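Local coordinates for protein Rubredoxin\:oxygen oxidoreductase (Desulfovibrio gigas, PDB 1E5D) that catalyses the four-electron reduction of dioxygen to two water molecules, using a diiron centre in a beta-lactamase-like domain and FMN carried by a flavodoxin domain, at residues T102-H113 / R143-M151; K159-N170 / P219-F230. All coordinates share one frame; numbering follows the deposited sequence.

In the fold
From the N terminus, the chain first builds most of the seven-stranded sheet of the lactamase-like domain, ending one of its strands at 99-103. Contact 1 then closes a loop over the next 30 or so residues, bringing the loop 143-151 back against the start of helix 104-114. Contact 2 follows in series: it opens at residue 159, after contact 1 has closed, and spans the helices 183-198 and 202-214 before strand 221-224 returns beside strand 160-164. Contact 1 thus links the two sheets of the domain, while contact 2 lies within the six-stranded one. They lie about 18 Å apart, centre to centre, and both reach the diiron centre.

Contact 1 of 2, residues T102-H113 / R143-M151; sequences TSSLGQKAMESH and RMLHWPDSM. With FMN (flavin mononucleotide), chain F; FEO (mu-oxo-diiron), chain D.
Ser103 and Asp149 join the first turn of helix 104-114 to the metal-binding loop 143-151 of a metallo-beta-lactamase-like domain. Ser103 is the N-cap: OG accepts from Gly106 N at 2.6 Å and donates to Asp149 O at 2.7 Å, OG standing 20° out of the Asp149 carbonyl plane. With chi1 at 74°, OG lies between backbone N and carbonyl carbon, where it can serve both partners. A water accepts from Ser103 N and donates to the same Asp149 O.

Packing surrounds this pair. Asp149 CB sits 3.3 Å from Gly106 CA, at the closest approach of the backbones, while OD1 turns to Leu80 N and to ND1 of the iron ligand His79, the latter a second-shell bond consistent with holding that ring in place. Leu105 CD1 reaches Pro148 CB and lies over one face of the Arg143 guanidinium, whose NH1 makes a salt bridge with Glu141. Met151 SD lies 3.9 Å from Ser103 CB.

Aromatic contacts occupy the other end. The His113 ring and the six-membered ring of Trp147 meet rim to rim, planes at 34°, and His113 ND1 is held by Ala109 O. Trp147 is also edge-to-face with Trp347 of the second subunit, whose backbone N is hydrogen-bonded to the same FMN. His146 NE2 coordinates one iron at 2.1 Å, and Trp147 NE1 approaches FMN C9 to 3.2 Å.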
loop_
_atom_site.group_PDB
_atom_site.type_symbol
_atom_site.label_atom_id
_atom_site.label_comp_id
_atom_site.label_asym_id
_atom_site.label_seq_id
_atom_site.Cartn_x
_atom_site.Cartn_y
_atom_site.Cartn_z
ATOM N N THR A 102 -14.299 15.710 -31.225
ATOM C CA THR A 102 -14.057 14.634 -30.281
ATOM C C THR A 102 -14.778 13.363 -30.715
ATOM O O THR A 102 -15.690 13.361 -31.541
ATOM C CB THR A 102 -14.492 15.016 -28.852
ATOM O OG1 THR A 102 -13.942 14.064 -27.933
ATOM C CG2 THR A 102 -16.000 14.944 -28.703
ATOM N N SER A 103 -14.343 12.235 -30.148
ATOM C CA SER A 103 -15.010 10.984 -30.495
ATOM C C SER A 103 -16.408 10.975 -29.893
ATOM O O SER A 103 -16.781 11.782 -29.039
ATOM C CB SER A 103 -14.217 9.779 -30.002
ATOM O OG SER A 103 -14.338 9.638 -28.594
ATOM N N SER A 104 -17.217 10.021 -30.353
ATOM C CA SER A 104 -18.572 9.959 -29.800
ATOM C C SER A 104 -18.496 9.645 -28.314
ATOM O O SER A 104 -19.148 10.269 -27.479
ATOM C CB SER A 104 -19.391 8.925 -30.563
ATOM O OG SER A 104 -19.927 7.957 -29.681
ATOM N N LEU A 105 -17.669 8.661 -27.963
ATOM C CA LEU A 105 -17.503 8.365 -26.531
ATOM C C LEU A 105 -16.794 9.534 -25.861
ATOM O O LEU A 105 -17.065 9.865 -24.710
ATOM C CB LEU A 105 -16.783 7.036 -26.318
ATOM C CG LEU A 105 -17.684 5.815 -26.576
ATOM C CD1 LEU A 105 -16.896 4.523 -26.568
ATOM C CD2 LEU A 105 -18.800 5.778 -25.542
ATOM N N GLY A 106 -15.911 10.200 -26.604
ATOM C CA GLY A 106 -15.343 11.440 -26.101
ATOM C C GLY A 106 -16.368 12.498 -25.769
ATOM O O GLY A 106 -16.280 13.237 -24.784
ATOM N N GLN A 107 -17.418 12.648 -26.586
ATOM C CA GLN A 107 -18.318 13.763 -26.238
ATOM C C GLN A 107 -19.067 13.404 -24.959
ATOM O O GLN A 107 -19.443 14.244 -24.143
ATOM C CB GLN A 107 -19.231 14.082 -27.410
ATOM C CG GLN A 107 -20.687 13.691 -27.217
ATOM C CD GLN A 107 -21.499 14.845 -26.655
ATOM O OE1 GLN A 107 -21.439 15.962 -27.168
ATOM N NE2 GLN A 107 -22.246 14.554 -25.598
ATOM N N LYS A 108 -19.258 12.095 -24.805
ATOM C CA LYS A 108 -19.892 11.575 -23.601
ATOM C C LYS A 108 -19.079 11.982 -22.375
ATOM O O LYS A 108 -19.555 12.644 -21.455
ATOM C CB LYS A 108 -20.014 10.057 -23.684
ATOM C CG LYS A 108 -21.406 9.483 -23.525
ATOM C CD LYS A 108 -22.235 9.590 -24.791
ATOM C CE LYS A 108 -23.671 9.978 -24.476
ATOM N NZ LYS A 108 -24.008 11.360 -24.921
ATOM N N ALA A 109 -17.813 11.563 -22.383
ATOM C CA ALA A 109 -16.928 11.889 -21.270
ATOM C C ALA A 109 -16.785 13.398 -21.144
ATOM O O ALA A 109 -16.558 13.951 -20.063
ATOM C CB ALA A 109 -15.586 11.209 -21.470
ATOM N N MET A 110 -16.915 14.106 -22.271
ATOM C CA MET A 110 -16.721 15.555 -22.163
ATOM C C MET A 110 -17.834 16.173 -21.331
ATOM O O MET A 110 -17.641 17.197 -20.666
ATOM C CB MET A 110 -16.643 16.180 -23.545
ATOM C CG MET A 110 -16.199 17.635 -23.548
ATOM S SD MET A 110 -16.134 18.260 -25.244
ATOM C CE MET A 110 -14.700 17.362 -25.845
ATOM N N GLU A 111 -19.029 15.576 -21.328
ATOM C CA GLU A 111 -20.074 16.205 -20.516
ATOM C C GLU A 111 -19.938 15.847 -19.037
ATOM O O GLU A 111 -20.138 16.734 -18.201
ATOM C CB GLU A 111 -21.479 15.848 -20.997
ATOM C CG GLU A 111 -21.539 14.971 -22.233
ATOM C CD GLU A 111 -22.959 14.540 -22.565
ATOM O OE1 GLU A 111 -23.393 13.490 -22.044
ATOM O OE2 GLU A 111 -23.635 15.249 -23.344
ATOM N N SER A 112 -19.613 14.599 -18.703
ATOM C CA SER A 112 -19.516 14.216 -17.293
ATOM C C SER A 112 -18.263 14.759 -16.618
ATOM O O SER A 112 -18.130 14.724 -15.398
ATOM C CB SER A 112 -19.559 12.695 -17.170
ATOM O OG SER A 112 -18.546 12.107 -17.968
ATOM N N HIS A 113 -17.327 15.271 -17.407
ATOM C CA HIS A 113 -16.181 15.979 -16.862
ATOM C C HIS A 113 -16.457 17.484 -16.812
ATOM O O HIS A 113 -16.123 18.139 -15.821
ATOM C CB HIS A 113 -14.917 15.759 -17.683
ATOM C CG HIS A 113 -14.130 14.525 -17.416
ATOM N ND1 HIS A 113 -14.412 13.293 -17.957
ATOM C CD2 HIS A 113 -13.028 14.335 -16.648
ATOM C CE1 HIS A 113 -13.535 12.404 -17.539
ATOM N NE2 HIS A 113 -12.678 13.013 -16.735
ATOM N N ARG A 143 -10.893 2.671 -28.860
ATOM C CA ARG A 143 -11.564 2.456 -27.586
ATOM C C ARG A 143 -10.732 1.544 -26.679
ATOM O O ARG A 143 -10.096 0.619 -27.185
ATOM C CB ARG A 143 -12.968 1.884 -27.778
ATOM C CG ARG A 143 -13.662 2.329 -29.051
ATOM C CD ARG A 143 -14.899 3.175 -28.821
ATOM N NE ARG A 143 -16.145 2.460 -29.034
ATOM C CZ ARG A 143 -17.167 2.730 -29.826
ATOM N NH1 ARG A 143 -17.202 3.793 -30.618
ATOM N NH2 ARG A 143 -18.214 1.904 -29.839
ATOM N N MET A 144 -10.763 1.841 -25.390
ATOM C CA MET A 144 -10.059 1.202 -24.298
ATOM C C MET A 144 -8.542 1.233 -24.476
ATOM O O MET A 144 -7.827 0.361 -23.993
ATOM C CB MET A 144 -10.510 -0.252 -24.109
ATOM C CG MET A 144 -11.998 -0.358 -23.787
ATOM S SD MET A 144 -12.598 1.049 -22.836
ATOM C CE MET A 144 -11.724 0.797 -21.292
ATOM N N LEU A 145 -8.064 2.253 -25.175
ATOM C CA LEU A 145 -6.634 2.506 -25.287
ATOM C C LEU A 145 -6.323 3.948 -24.894
ATOM O O LEU A 145 -5.973 4.742 -25.775
ATOM C CB LEU A 145 -6.136 2.245 -26.702
ATOM C CG LEU A 145 -6.150 0.798 -27.190
ATOM C CD1 LEU A 145 -5.465 0.697 -28.546
ATOM C CD2 LEU A 145 -5.474 -0.131 -26.194
ATOM N N HIS A 146 -6.451 4.291 -23.622
ATOM C CA HIS A 146 -6.813 3.384 -22.548
ATOM C C HIS A 146 -8.169 3.706 -21.943
ATOM O O HIS A 146 -8.565 3.116 -20.942
ATOM C CB HIS A 146 -5.750 3.464 -21.445
ATOM C CG HIS A 146 -5.697 4.856 -20.885
ATOM N ND1 HIS A 146 -6.351 5.244 -19.743
ATOM C CD2 HIS A 146 -5.058 5.952 -21.344
ATOM C CE1 HIS A 146 -6.111 6.525 -19.515
ATOM N NE2 HIS A 146 -5.327 6.980 -20.475
ATOM N N TRP A 147 -8.905 4.637 -22.532
ATOM C CA TRP A 147 -10.279 4.928 -22.127
ATOM C C TRP A 147 -11.230 4.693 -23.303
ATOM O O TRP A 147 -10.814 4.616 -24.458
ATOM C CB TRP A 147 -10.421 6.364 -21.641
ATOM C CG TRP A 147 -10.050 6.635 -20.225
ATOM C CD1 TRP A 147 -9.389 5.816 -19.355
ATOM C CD2 TRP A 147 -10.330 7.846 -19.503
ATOM N NE1 TRP A 147 -9.237 6.435 -18.134
ATOM C CE2 TRP A 147 -9.807 7.684 -18.201
ATOM C CE3 TRP A 147 -10.966 9.042 -19.831
ATOM C CZ2 TRP A 147 -9.911 8.685 -17.236
ATOM C CZ3 TRP A 147 -11.071 10.035 -18.878
ATOM C CH2 TRP A 147 -10.542 9.844 -17.593
ATOM N N PRO A 148 -12.527 4.575 -23.053
ATOM C CA PRO A 148 -13.469 4.406 -24.160
ATOM C C PRO A 148 -13.411 5.538 -25.183
ATOM O O PRO A 148 -13.679 5.267 -26.353
ATOM C CB PRO A 148 -14.839 4.440 -23.481
ATOM C CG PRO A 148 -14.581 4.132 -22.049
ATOM C CD PRO A 148 -13.183 4.574 -21.739
ATOM N N ASP A 149 -13.097 6.763 -24.791
ATOM C CA ASP A 149 -13.154 7.921 -25.672
ATOM C C ASP A 149 -11.952 8.040 -26.598
ATOM O O ASP A 149 -11.956 8.822 -27.548
ATOM C CB ASP A 149 -13.253 9.216 -24.854
ATOM C CG ASP A 149 -12.256 9.270 -23.712
ATOM O OD1 ASP A 149 -11.087 9.630 -23.963
ATOM O OD2 ASP A 149 -12.629 8.954 -22.562
ATOM N N SER A 150 -10.911 7.277 -26.309
ATOM C CA SER A 150 -9.672 7.323 -27.068
ATOM C C SER A 150 -9.864 7.201 -28.574
ATOM O O SER A 150 -10.540 6.313 -29.098
ATOM C CB SER A 150 -8.750 6.195 -26.574
ATOM O OG SER A 150 -7.549 6.151 -27.322
ATOM N N MET A 151 -9.225 8.109 -29.299
ATOM C CA MET A 151 -9.151 8.065 -30.746
ATOM C C MET A 151 -7.844 8.692 -31.209
ATOM O O MET A 151 -7.241 9.462 -30.465
ATOM C CB MET A 151 -10.326 8.797 -31.391
ATOM C CG MET A 151 -10.047 10.286 -31.528
ATOM S SD MET A 151 -11.377 11.159 -32.373
ATOM C CE MET A 151 -10.951 12.849 -31.973
HETATM N N1 FMN F . -13.154 3.909 -14.962
HETATM C C2 FMN F . -13.897 2.841 -14.697
HETATM O O2 FMN F . -15.094 2.900 -14.631
HETATM N N3 FMN F . -13.345 1.538 -14.773
HETATM C C4 FMN F . -11.984 1.345 -14.853
HETATM O O4 FMN F . -11.584 0.210 -14.708
HETATM C C4A FMN F . -11.153 2.537 -14.765
HETATM N N5 FMN F . -9.810 2.445 -14.918
HETATM C C5A FMN F . -9.084 3.600 -14.907
HETATM C C6 FMN F . -7.681 3.501 -14.735
HETATM C C7 FMN F . -6.889 4.615 -14.898
HETATM C C7M FMN F . -5.387 4.502 -14.926
HETATM C C8 FMN F . -7.482 5.922 -14.888
HETATM C C8M FMN F . -6.641 7.153 -15.117
HETATM C C9 FMN F . -8.875 6.038 -14.962
HETATM C C9A FMN F . -9.664 4.892 -14.828
HETATM N N10 FMN F . -11.089 4.954 -14.785
HETATM C C10 FMN F . -11.820 3.838 -14.708
HETATM C "C1'" FMN F . -11.733 6.290 -14.828
HETATM C "C2'" FMN F . -11.784 6.950 -13.431
HETATM O "O2'" FMN F . -12.556 6.114 -12.572
HETATM C "C3'" FMN F . -12.493 8.285 -13.579
HETATM O "O3'" FMN F . -11.608 9.168 -14.270
HETATM C "C4'" FMN F . -12.776 8.889 -12.194
HETATM O "O4'" FMN F . -13.521 10.110 -12.320
HETATM C "C5'" FMN F . -11.427 9.188 -11.555
HETATM O "O5'" FMN F . -11.695 9.706 -10.103
HETATM P P FMN F . -10.682 10.528 -9.336
HETATM O O1P FMN F . -11.205 10.525 -7.895
HETATM O O2P FMN F . -9.375 10.115 -9.563
HETATM O O3P FMN F . -10.746 11.913 -9.794
HETATM FE FE1 FEO D . -2.162 11.111 -20.641
HETATM FE FE2 FEO D . -4.717 8.961 -20.259
HETATM O O FEO D . -3.836 11.033 -20.138
HETATM O O HOH W 1 -12.345 12.011 -27.922
HETATM O O HOH W 2 -2.801 12.979 -22.060
#

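Contact 2 of 2, residues K159-N170 / P219-F230. With FEO (mu-oxo-diiron), chain D.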
loop_
_atom_site.group_PDB
_atom_site.type_symbol
_atom_site.label_atom_id
_atom_site.label_comp_id
_atom_site.label_asym_id
_atom_site.label_seq_id
_atom_site.Cartn_x
_atom_site.Cartn_y
_atom_site.Cartn_z
ATOM N N LYS A 159 2.011 11.599 -43.225
ATOM C CA LYS A 159 2.365 10.378 -42.507
ATOM C C LYS A 159 2.667 10.688 -41.041
ATOM O O LYS A 159 3.654 10.242 -40.472
ATOM C CB LYS A 159 3.547 9.675 -43.180
ATOM C CG LYS A 159 3.174 9.100 -44.542
ATOM C CD LYS A 159 4.171 8.048 -44.994
ATOM C CE LYS A 159 4.744 8.379 -46.364
ATOM N NZ LYS A 159 6.227 8.517 -46.316
ATOM N N VAL A 160 1.769 11.483 -40.474
ATOM C CA VAL A 160 1.811 11.939 -39.102
ATOM C C VAL A 160 0.663 11.323 -38.308
ATOM O O VAL A 160 -0.501 11.602 -38.574
ATOM C CB VAL A 160 1.698 13.470 -38.965
ATOM C CG1 VAL A 160 1.954 13.879 -37.520
ATOM C CG2 VAL A 160 2.651 14.172 -39.921
ATOM N N LEU A 161 1.027 10.484 -37.350
ATOM C CA LEU A 161 0.049 9.906 -36.441
ATOM C C LEU A 161 0.126 10.623 -35.092
ATOM O O LEU A 161 1.163 10.579 -34.428
ATOM C CB LEU A 161 0.280 8.413 -36.268
ATOM C CG LEU A 161 -0.727 7.681 -35.382
ATOM C CD1 LEU A 161 -2.119 7.702 -35.996
ATOM C CD2 LEU A 161 -0.249 6.256 -35.126
ATOM N N ILE A 162 -0.961 11.278 -34.727
ATOM C CA ILE A 162 -1.124 11.921 -33.429
ATOM C C ILE A 162 -1.988 11.020 -32.545
ATOM O O ILE A 162 -3.190 10.974 -32.807
ATOM C CB ILE A 162 -1.737 13.320 -33.585
ATOM C CG1 ILE A 162 -1.004 14.199 -34.606
ATOM C CG2 ILE A 162 -1.835 14.010 -32.230
ATOM C CD1 ILE A 162 -1.688 15.500 -34.950
ATOM N N SER A 163 -1.376 10.337 -31.587
ATOM C CA SER A 163 -1.883 9.158 -30.916
ATOM C C SER A 163 -2.336 9.277 -29.470
ATOM O O SER A 163 -2.529 8.225 -28.834
ATOM C CB SER A 163 -0.772 8.074 -30.913
ATOM O OG SER A 163 0.426 8.683 -30.464
ATOM N N ASN A 164 -2.526 10.455 -28.917
ATOM C CA ASN A 164 -2.870 10.634 -27.503
ATOM C C ASN A 164 -1.898 9.849 -26.622
ATOM O O ASN A 164 -0.685 9.962 -26.825
ATOM C CB ASN A 164 -4.327 10.338 -27.225
ATOM C CG ASN A 164 -4.905 8.962 -27.120
ATOM O OD1 ASN A 164 -4.736 8.314 -26.075
ATOM N ND2 ASN A 164 -5.592 8.483 -28.147
ATOM N N ASP A 165 -2.346 9.133 -25.607
ATOM C CA ASP A 165 -1.440 8.453 -24.697
ATOM C C ASP A 165 -0.700 7.298 -25.358
ATOM O O ASP A 165 0.364 6.877 -24.911
ATOM C CB ASP A 165 -2.231 7.918 -23.496
ATOM C CG ASP A 165 -2.660 8.994 -22.526
ATOM O OD1 ASP A 165 -1.916 9.979 -22.338
ATOM O OD2 ASP A 165 -3.762 8.862 -21.936
ATOM N N ILE A 166 -1.256 6.733 -26.426
ATOM C CA ILE A 166 -0.636 5.575 -27.071
ATOM C C ILE A 166 0.758 5.920 -27.577
ATOM O O ILE A 166 0.946 6.929 -28.269
ATOM C CB ILE A 166 -1.537 5.077 -28.221
ATOM C CG1 ILE A 166 -2.995 4.912 -27.776
ATOM C CG2 ILE A 166 -1.023 3.805 -28.871
ATOM C CD1 ILE A 166 -3.973 4.790 -28.924
ATOM N N PHE A 167 1.715 5.072 -27.222
ATOM C CA PHE A 167 3.110 5.214 -27.617
ATOM C C PHE A 167 3.798 6.249 -26.733
ATOM O O PHE A 167 4.986 6.533 -26.882
ATOM C CB PHE A 167 3.268 5.609 -29.092
ATOM C CG PHE A 167 2.648 4.571 -30.019
ATOM C CD1 PHE A 167 3.113 3.263 -29.999
ATOM C CD2 PHE A 167 1.623 4.908 -30.884
ATOM C CE1 PHE A 167 2.560 2.304 -30.826
ATOM C CE2 PHE A 167 1.064 3.951 -31.711
ATOM C CZ PHE A 167 1.531 2.651 -31.681
ATOM N N GLY A 168 3.013 6.804 -25.812
ATOM C CA GLY A 168 3.535 7.797 -24.895
ATOM C C GLY A 168 4.588 7.199 -23.988
ATOM O O GLY A 168 4.651 6.014 -23.681
ATOM N N GLN A 169 5.489 8.047 -23.507
ATOM C CA GLN A 169 6.427 7.566 -22.503
ATOM C C GLN A 169 6.635 8.706 -21.516
ATOM O O GLN A 169 6.635 9.866 -21.922
ATOM C CB GLN A 169 7.749 7.113 -23.103
ATOM C CG GLN A 169 7.818 6.992 -24.611
ATOM C CD GLN A 169 7.879 8.344 -25.291
ATOM O OE1 GLN A 169 8.631 9.239 -24.920
ATOM N NE2 GLN A 169 7.060 8.511 -26.321
ATOM N N ASN A 170 6.809 8.399 -20.237
ATOM C CA ASN A 170 7.092 9.484 -19.292
ATOM C C ASN A 170 8.570 9.836 -19.304
ATOM O O ASN A 170 9.366 9.303 -18.536
ATOM C CB ASN A 170 6.612 9.059 -17.902
ATOM C CG ASN A 170 5.093 9.113 -17.856
ATOM O OD1 ASN A 170 4.442 8.249 -17.281
ATOM N ND2 ASN A 170 4.544 10.147 -18.478
ATOM N N PRO A 219 3.437 5.546 -40.302
ATOM C CA PRO A 219 3.881 6.881 -39.913
ATOM C C PRO A 219 5.376 7.127 -40.102
ATOM O O PRO A 219 6.191 6.212 -40.032
ATOM C CB PRO A 219 3.549 6.936 -38.414
ATOM C CG PRO A 219 2.611 5.798 -38.173
ATOM C CD PRO A 219 3.056 4.723 -39.133
ATOM N N GLU A 220 5.687 8.395 -40.327
ATOM C CA GLU A 220 7.033 8.940 -40.332
ATOM C C GLU A 220 7.278 9.650 -39.000
ATOM O O GLU A 220 8.403 9.830 -38.561
ATOM C CB GLU A 220 7.250 9.898 -41.499
ATOM C CG GLU A 220 8.362 9.457 -42.442
ATOM C CD GLU A 220 7.877 9.174 -43.849
ATOM O OE1 GLU A 220 7.840 10.123 -44.661
ATOM O OE2 GLU A 220 7.538 8.012 -44.160
ATOM N N PHE A 221 6.174 10.027 -38.377
ATOM C CA PHE A 221 6.106 10.669 -37.089
ATOM C C PHE A 221 4.972 10.132 -36.228
ATOM O O PHE A 221 3.807 10.163 -36.646
ATOM C CB PHE A 221 5.846 12.163 -37.281
ATOM C CG PHE A 221 7.033 12.936 -37.813
ATOM C CD1 PHE A 221 8.025 13.353 -36.944
ATOM C CD2 PHE A 221 7.129 13.227 -39.163
ATOM C CE1 PHE A 221 9.106 14.067 -37.428
ATOM C CE2 PHE A 221 8.204 13.947 -39.651
ATOM C CZ PHE A 221 9.192 14.363 -38.778
ATOM N N ILE A 222 5.291 9.662 -35.021
ATOM C CA ILE A 222 4.198 9.400 -34.085
ATOM C C ILE A 222 4.268 10.413 -32.940
ATOM O O ILE A 222 5.321 10.570 -32.340
ATOM C CB ILE A 222 4.190 7.984 -33.501
ATOM C CG1 ILE A 222 3.895 6.924 -34.560
ATOM C CG2 ILE A 222 3.217 7.920 -32.329
ATOM C CD1 ILE A 222 4.362 5.529 -34.209
ATOM N N CYS A 223 3.152 11.067 -32.696
ATOM C CA CYS A 223 3.031 12.175 -31.764
ATOM C C CYS A 223 2.078 11.844 -30.622
ATOM O O CYS A 223 0.864 12.008 -30.740
ATOM C CB CYS A 223 2.553 13.418 -32.526
ATOM S SG CYS A 223 3.607 13.851 -33.937
ATOM N N PRO A 224 2.648 11.358 -29.524
ATOM C CA PRO A 224 1.886 11.059 -28.309
ATOM C C PRO A 224 1.790 12.244 -27.343
ATOM O O PRO A 224 2.519 13.234 -27.459
ATOM C CB PRO A 224 2.722 9.928 -27.700
ATOM C CG PRO A 224 4.121 10.269 -28.061
ATOM C CD PRO A 224 4.072 11.023 -29.360
ATOM N N ASP A 225 0.873 12.119 -26.392
ATOM C CA ASP A 225 0.565 13.055 -25.334
ATOM C C ASP A 225 1.718 13.302 -24.366
ATOM O O ASP A 225 1.802 14.399 -23.830
ATOM C CB ASP A 225 -0.590 12.511 -24.482
ATOM C CG ASP A 225 -1.942 12.760 -25.109
ATOM O OD1 ASP A 225 -2.012 13.533 -26.083
ATOM O OD2 ASP A 225 -2.922 12.146 -24.637
ATOM N N HIS A 226 2.542 12.286 -24.152
ATOM C CA HIS A 226 3.619 12.306 -23.188
ATOM C C HIS A 226 4.934 11.806 -23.765
ATOM O O HIS A 226 4.993 10.750 -24.396
ATOM C CB HIS A 226 3.292 11.413 -21.971
ATOM C CG HIS A 226 1.910 11.635 -21.438
ATOM N ND1 HIS A 226 1.496 12.838 -20.913
ATOM C CD2 HIS A 226 0.844 10.812 -21.360
ATOM C CE1 HIS A 226 0.238 12.736 -20.532
ATOM N NE2 HIS A 226 -0.189 11.516 -20.791
ATOM N N GLY A 227 6.004 12.556 -23.509
ATOM C CA GLY A 227 7.319 12.067 -23.895
ATOM C C GLY A 227 7.716 12.555 -25.274
ATOM O O GLY A 227 7.147 13.519 -25.795
ATOM N N VAL A 228 8.704 11.874 -25.853
ATOM C CA VAL A 228 9.282 12.340 -27.108
ATOM C C VAL A 228 8.457 11.905 -28.311
ATOM O O VAL A 228 7.650 10.985 -28.258
ATOM C CB VAL A 228 10.730 11.845 -27.287
ATOM C CG1 VAL A 228 11.607 12.421 -26.188
ATOM C CG2 VAL A 228 10.768 10.328 -27.284
ATOM N N ILE A 229 8.696 12.621 -29.403
ATOM C CA ILE A 229 8.055 12.304 -30.670
ATOM C C ILE A 229 8.840 11.247 -31.429
ATOM O O ILE A 229 10.073 11.309 -31.463
ATOM C CB ILE A 229 7.928 13.576 -31.527
ATOM C CG1 ILE A 229 6.849 14.530 -31.004
ATOM C CG2 ILE A 229 7.701 13.223 -32.985
ATOM C CD1 ILE A 229 7.167 15.987 -31.270
ATOM N N PHE A 230 8.151 10.283 -32.027
ATOM C CA PHE A 230 8.837 9.279 -32.841
ATOM C C PHE A 230 9.081 9.837 -34.237
ATOM O O PHE A 230 8.134 10.030 -35.005
ATOM C CB PHE A 230 8.033 7.978 -32.899
ATOM C CG PHE A 230 8.023 7.260 -31.553
ATOM C CD1 PHE A 230 9.066 6.423 -31.202
ATOM C CD2 PHE A 230 6.976 7.449 -30.668
ATOM C CE1 PHE A 230 9.075 5.783 -29.975
ATOM C CE2 PHE A 230 6.982 6.815 -29.439
ATOM C CZ PHE A 230 8.032 5.987 -29.091
HETATM FE FE1 FEO D . -2.162 11.111 -20.641
HETATM FE FE2 FEO D . -4.717 8.961 -20.259
HETATM O O FEO D . -3.836 11.033 -20.138
HETATM O O HOH W 3 -1.309 13.078 -28.939
HETATM O O HOH W 2 -2.801 12.979 -22.060
#
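Cys223 SG and Val160 CG1 meet at 3.9 Å on one face of a parallel strand pair; SG stands beside its own backbone N (chi1 -55°), which brings it to that methyl. The Ile162 side chain packs on Cys223 CB. On the other face Leu161 lies against Pro219 and Ile222. The Phe167 and Ile222 side chains cross at about a right angle, with Ile222 CD1 over one ring face and CG2 3.7 Å from Phe167 CD2.

Strands 160-164 and 221-224, 22° apart in direction, are joined through helices 183-198 and 202-214, a beta-alpha-beta type crossover in the six-stranded sheet of the metallo-beta-lactamase-like domain. Lys159 O starts the ladder, accepting from Glu220 N and Phe221 N; Leu161 N to Phe221 O, Cys223 N to Leu161 O and Ser163 N to Cys223 O continue it. Asp225 N bonds to Asn164 O beyond.

Further out, Gln169 OE1 accepts from Val228 N at 2.8 Å on a lone pair, and NE2 donates to Val228 O and Phe167 O, so three bonds fix the amide's rotation. At the opposite end Lys159 NZ makes a salt bridge with Glu220, meeting OE2 on its syn side at 2.6 Å.

In the loops after the strands, Asp165 bridges the irons: OD1 binds the one held by His226 NE2, OD2 the other at 1.9 Å. The carboxylate lies 17° from the His226 ring plane. His226 ND1 is hydrogen-bonded to Thr34 O, fixing the ring's rotation, and Asp225 OD2 to His84 ND1 and the iron-bound water.

Helix 183-198 packs on Gln169 and Phe230 through Met190, while strand 4-7 and Tyr38 of strand 33-40 cover the Val160, Ile162 and Cys223 face.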